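Local coordinates for protein ketosynthase (Streptomyces sp. MSC090213JE08, PDB 6KXD) that probably serves as the chain length factor subunit of the ketosynthase/chain length factor pair in the highly reducing type II polyketide synthase that makes ishigamide, at residues E12-W25 with L237-A251. Sequence-based numbering, arbitrary orientation.
Sequences EATLPPGTPVITGW and LVEQAEAAERPPLAA
Leu249 meets the Trp25 indole at its edge, CD1 lying in the ring plane 3.6 Å from Trp25 CD1, while Ala338 and Leu341 of helix 332-344 touch the Trp25 side chain. The Arg246 guanidinium is likewise met at its edge, by Gly24 CA. Glu239's carboxylate is gripped at both oxygens: Thr23 OG1 donates to OE1 (2.7 Å) on its anti lone pair, and Glu245 N reaches OE2 from above the carboxylate plane. Thr23 OG1 sits between its backbone N and carbonyl carbon (chi1 66°), which aims it across the strands at that oxygen. With an alanine at Glu239, the Thr23 hydroxyl would probably lose its acceptor and the chain after the Ala241-Ala244 turn be less firmly tied. In this thiolase-type fold, strand 20-25 runs between 237-240 and 250-251, antiparallel to both. Val21 exchanges backbone bonds with Glu239, and Ile22 N bonds to Ala250 O (2.8 Å); Ile22 O takes Leu249 N (2.7 Å) and, weakly, Ala250 N, a classic beta bulge. On the face carrying Val21 and Ala251, Val21 CG1 packs on Ala241 CB (3.7 Å), CG2 reaches Ala244, and the Pro248 ring runs alongside. Leu15 closes the end, its CD2 3.6 Å from Ala251 CB.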
# COMPACT_ATOMS: atom_id res chain seq x y z
N GLU B 12 -26.56 -15.15 10.79
CA GLU B 12 -25.57 -16.07 11.43
C GLU B 12 -25.54 -17.38 10.64
O GLU B 12 -24.59 -17.65 9.91
CB GLU B 12 -25.91 -16.31 12.91
CG GLU B 12 -24.90 -15.73 13.89
CD GLU B 12 -23.74 -16.64 14.26
OE1 GLU B 12 -23.56 -16.91 15.47
OE2 GLU B 12 -23.00 -17.07 13.35
N ALA B 13 -26.62 -18.17 10.78
CA ALA B 13 -26.80 -19.43 10.06
C ALA B 13 -27.07 -19.17 8.57
O ALA B 13 -26.93 -20.08 7.76
CB ALA B 13 -27.91 -20.23 10.71
N THR B 14 -27.44 -17.93 8.22
CA THR B 14 -27.94 -17.55 6.88
C THR B 14 -26.80 -17.23 5.90
O THR B 14 -27.07 -16.97 4.73
CB THR B 14 -28.85 -16.32 6.95
OG1 THR B 14 -29.37 -16.19 8.27
CG2 THR B 14 -30.00 -16.37 5.96
N LEU B 15 -25.54 -17.26 6.38
CA LEU B 15 -24.38 -16.61 5.70
C LEU B 15 -23.71 -17.55 4.70
O LEU B 15 -23.38 -18.67 5.05
CB LEU B 15 -23.33 -16.21 6.74
CG LEU B 15 -23.57 -14.89 7.46
CD1 LEU B 15 -22.46 -14.64 8.47
CD2 LEU B 15 -23.68 -13.74 6.46
N PRO B 16 -23.36 -17.08 3.48
CA PRO B 16 -22.57 -17.89 2.55
C PRO B 16 -21.31 -18.44 3.21
O PRO B 16 -20.86 -17.94 4.24
CB PRO B 16 -22.22 -16.95 1.38
CG PRO B 16 -23.26 -15.84 1.46
CD PRO B 16 -23.67 -15.75 2.92
N PRO B 17 -20.70 -19.50 2.64
CA PRO B 17 -19.56 -20.15 3.29
C PRO B 17 -18.36 -19.23 3.04
O PRO B 17 -18.26 -18.62 1.96
CB PRO B 17 -19.51 -21.51 2.58
CG PRO B 17 -20.00 -21.22 1.16
CD PRO B 17 -20.97 -20.05 1.30
N GLY B 18 -17.52 -19.07 4.06
CA GLY B 18 -16.33 -18.19 3.99
C GLY B 18 -16.67 -16.70 3.94
O GLY B 18 -15.85 -15.92 3.47
N THR B 19 -17.85 -16.29 4.44
CA THR B 19 -18.17 -14.87 4.58
C THR B 19 -17.35 -14.31 5.74
O THR B 19 -17.32 -14.87 6.84
CB THR B 19 -19.66 -14.58 4.79
OG1 THR B 19 -20.36 -14.86 3.57
CG2 THR B 19 -19.92 -13.15 5.19
N PRO B 20 -16.64 -13.18 5.54
CA PRO B 20 -15.92 -12.59 6.66
C PRO B 20 -16.89 -11.94 7.65
O PRO B 20 -17.90 -11.35 7.26
CB PRO B 20 -14.96 -11.61 5.99
CG PRO B 20 -15.57 -11.29 4.66
CD PRO B 20 -16.44 -12.48 4.27
N VAL B 21 -16.54 -12.05 8.92
CA VAL B 21 -17.24 -11.50 9.98
C VAL B 21 -16.27 -10.66 10.78
O VAL B 21 -15.13 -11.06 11.00
CB VAL B 21 -17.94 -12.56 10.85
CG1 VAL B 21 -19.04 -13.24 10.05
CG2 VAL B 21 -17.00 -13.60 11.43
N ILE B 22 -16.78 -9.52 11.24
CA ILE B 22 -16.09 -8.76 12.19
C ILE B 22 -16.46 -9.28 13.57
O ILE B 22 -17.64 -9.26 13.92
CB ILE B 22 -16.46 -7.29 12.05
CG1 ILE B 22 -16.04 -6.74 10.69
CG2 ILE B 22 -15.87 -6.54 13.21
CD1 ILE B 22 -16.53 -5.31 10.47
N THR B 23 -15.46 -9.65 14.37
CA THR B 23 -15.71 -10.23 15.72
C THR B 23 -15.17 -9.33 16.81
O THR B 23 -15.31 -9.64 18.00
CB THR B 23 -15.13 -11.63 15.81
OG1 THR B 23 -13.72 -11.44 15.71
CG2 THR B 23 -15.65 -12.52 14.71
N GLY B 24 -14.64 -8.16 16.43
CA GLY B 24 -14.13 -7.25 17.39
C GLY B 24 -13.69 -5.96 16.71
O GLY B 24 -13.44 -5.97 15.52
N TRP B 25 -13.60 -4.91 17.50
CA TRP B 25 -13.14 -3.65 17.00
C TRP B 25 -12.57 -2.81 18.11
O TRP B 25 -12.79 -3.04 19.30
CB TRP B 25 -14.24 -2.90 16.27
CG TRP B 25 -15.42 -2.52 17.09
CD1 TRP B 25 -16.46 -3.30 17.49
CD2 TRP B 25 -15.67 -1.21 17.62
NE1 TRP B 25 -17.36 -2.56 18.19
CE2 TRP B 25 -16.90 -1.28 18.31
CE3 TRP B 25 -14.99 0.01 17.56
CZ2 TRP B 25 -17.46 -0.18 18.95
CZ3 TRP B 25 -15.53 1.10 18.20
CH2 TRP B 25 -16.75 1.00 18.88
N LEU B 237 -11.22 -6.92 14.05
CA LEU B 237 -10.77 -8.26 13.96
C LEU B 237 -11.75 -8.98 13.03
O LEU B 237 -12.97 -8.99 13.29
CB LEU B 237 -10.73 -8.84 15.39
CG LEU B 237 -9.92 -10.13 15.51
CD1 LEU B 237 -10.50 -11.22 14.68
CD2 LEU B 237 -8.48 -9.90 15.10
N VAL B 238 -11.26 -9.48 11.90
CA VAL B 238 -12.06 -10.19 10.91
C VAL B 238 -11.69 -11.68 10.89
O VAL B 238 -10.52 -12.04 10.88
CB VAL B 238 -11.88 -9.56 9.52
CG1 VAL B 238 -12.67 -10.28 8.45
CG2 VAL B 238 -12.24 -8.07 9.57
N GLU B 239 -12.71 -12.52 10.84
CA GLU B 239 -12.56 -13.99 10.81
C GLU B 239 -13.51 -14.54 9.75
O GLU B 239 -14.36 -13.81 9.23
CB GLU B 239 -12.89 -14.59 12.18
CG GLU B 239 -12.35 -13.79 13.32
CD GLU B 239 -12.38 -14.55 14.63
OE1 GLU B 239 -12.72 -13.93 15.65
OE2 GLU B 239 -12.06 -15.77 14.60
N GLN B 240 -13.34 -15.82 9.42
CA GLN B 240 -14.25 -16.54 8.55
C GLN B 240 -15.42 -16.98 9.43
O GLN B 240 -15.21 -17.38 10.60
CB GLN B 240 -13.53 -17.71 7.88
CG GLN B 240 -12.23 -17.33 7.20
CD GLN B 240 -12.38 -17.23 5.70
OE1 GLN B 240 -13.00 -16.31 5.16
NE2 GLN B 240 -11.79 -18.20 5.03
N ALA B 241 -16.63 -16.85 8.90
CA ALA B 241 -17.81 -17.02 9.75
C ALA B 241 -17.78 -18.43 10.39
O ALA B 241 -17.87 -18.57 11.61
CB ALA B 241 -19.06 -16.76 8.93
N GLU B 242 -17.46 -19.43 9.56
CA GLU B 242 -17.34 -20.85 10.00
C GLU B 242 -16.45 -20.94 11.25
O GLU B 242 -16.84 -21.53 12.27
CB GLU B 242 -16.69 -21.75 8.95
CG GLU B 242 -17.20 -21.55 7.54
CD GLU B 242 -16.40 -20.53 6.74
OE1 GLU B 242 -15.17 -20.70 6.60
OE2 GLU B 242 -17.02 -19.56 6.28
N ALA B 243 -15.26 -20.34 11.14
CA ALA B 243 -14.18 -20.61 12.06
C ALA B 243 -14.16 -19.60 13.20
O ALA B 243 -13.30 -19.66 14.05
CB ALA B 243 -12.89 -20.63 11.28
N ALA B 244 -15.11 -18.66 13.23
CA ALA B 244 -15.02 -17.53 14.13
C ALA B 244 -14.96 -18.03 15.57
O ALA B 244 -15.82 -18.78 16.00
CB ALA B 244 -16.18 -16.59 13.93
N GLU B 245 -13.93 -17.55 16.29
CA GLU B 245 -13.59 -17.93 17.65
C GLU B 245 -14.23 -16.97 18.65
O GLU B 245 -14.16 -17.20 19.86
CB GLU B 245 -12.07 -17.94 17.83
CG GLU B 245 -11.37 -18.78 16.77
CD GLU B 245 -9.88 -18.98 16.94
OE1 GLU B 245 -9.22 -18.12 17.58
OE2 GLU B 245 -9.38 -19.99 16.41
N ARG B 246 -14.82 -15.88 18.15
CA ARG B 246 -15.59 -14.96 18.97
C ARG B 246 -16.89 -14.64 18.24
O ARG B 246 -16.97 -14.78 17.02
CB ARG B 246 -14.76 -13.72 19.33
CG ARG B 246 -14.03 -13.86 20.66
CD ARG B 246 -12.69 -13.16 20.69
NE ARG B 246 -12.82 -11.81 20.17
CZ ARG B 246 -13.19 -10.76 20.88
NH1 ARG B 246 -13.39 -10.87 22.18
NH2 ARG B 246 -13.36 -9.60 20.27
N PRO B 247 -17.97 -14.25 18.95
CA PRO B 247 -19.26 -14.05 18.30
C PRO B 247 -19.13 -12.93 17.25
O PRO B 247 -18.53 -11.89 17.50
CB PRO B 247 -20.24 -13.66 19.41
CG PRO B 247 -19.38 -13.37 20.65
CD PRO B 247 -18.02 -13.99 20.40
N PRO B 248 -19.68 -13.15 16.05
CA PRO B 248 -19.70 -12.12 15.01
C PRO B 248 -20.57 -10.93 15.39
O PRO B 248 -21.71 -11.09 15.86
CB PRO B 248 -20.19 -12.86 13.75
CG PRO B 248 -20.94 -14.05 14.30
CD PRO B 248 -20.19 -14.44 15.56
N LEU B 249 -20.04 -9.73 15.14
CA LEU B 249 -20.76 -8.49 15.32
C LEU B 249 -21.42 -8.11 14.00
O LEU B 249 -22.45 -7.45 14.02
CB LEU B 249 -19.82 -7.38 15.79
CG LEU B 249 -18.90 -7.72 16.95
CD1 LEU B 249 -18.01 -6.54 17.32
CD2 LEU B 249 -19.72 -8.17 18.16
N ALA B 250 -20.79 -8.47 12.87
CA ALA B 250 -21.28 -8.09 11.59
C ALA B 250 -20.62 -8.95 10.54
O ALA B 250 -19.47 -9.36 10.68
CB ALA B 250 -21.03 -6.62 11.32
N ALA B 251 -21.36 -9.22 9.47
CA ALA B 251 -20.85 -9.96 8.34
C ALA B 251 -20.60 -8.96 7.23
O ALA B 251 -21.41 -8.08 7.04
CB ALA B 251 -21.81 -11.01 7.87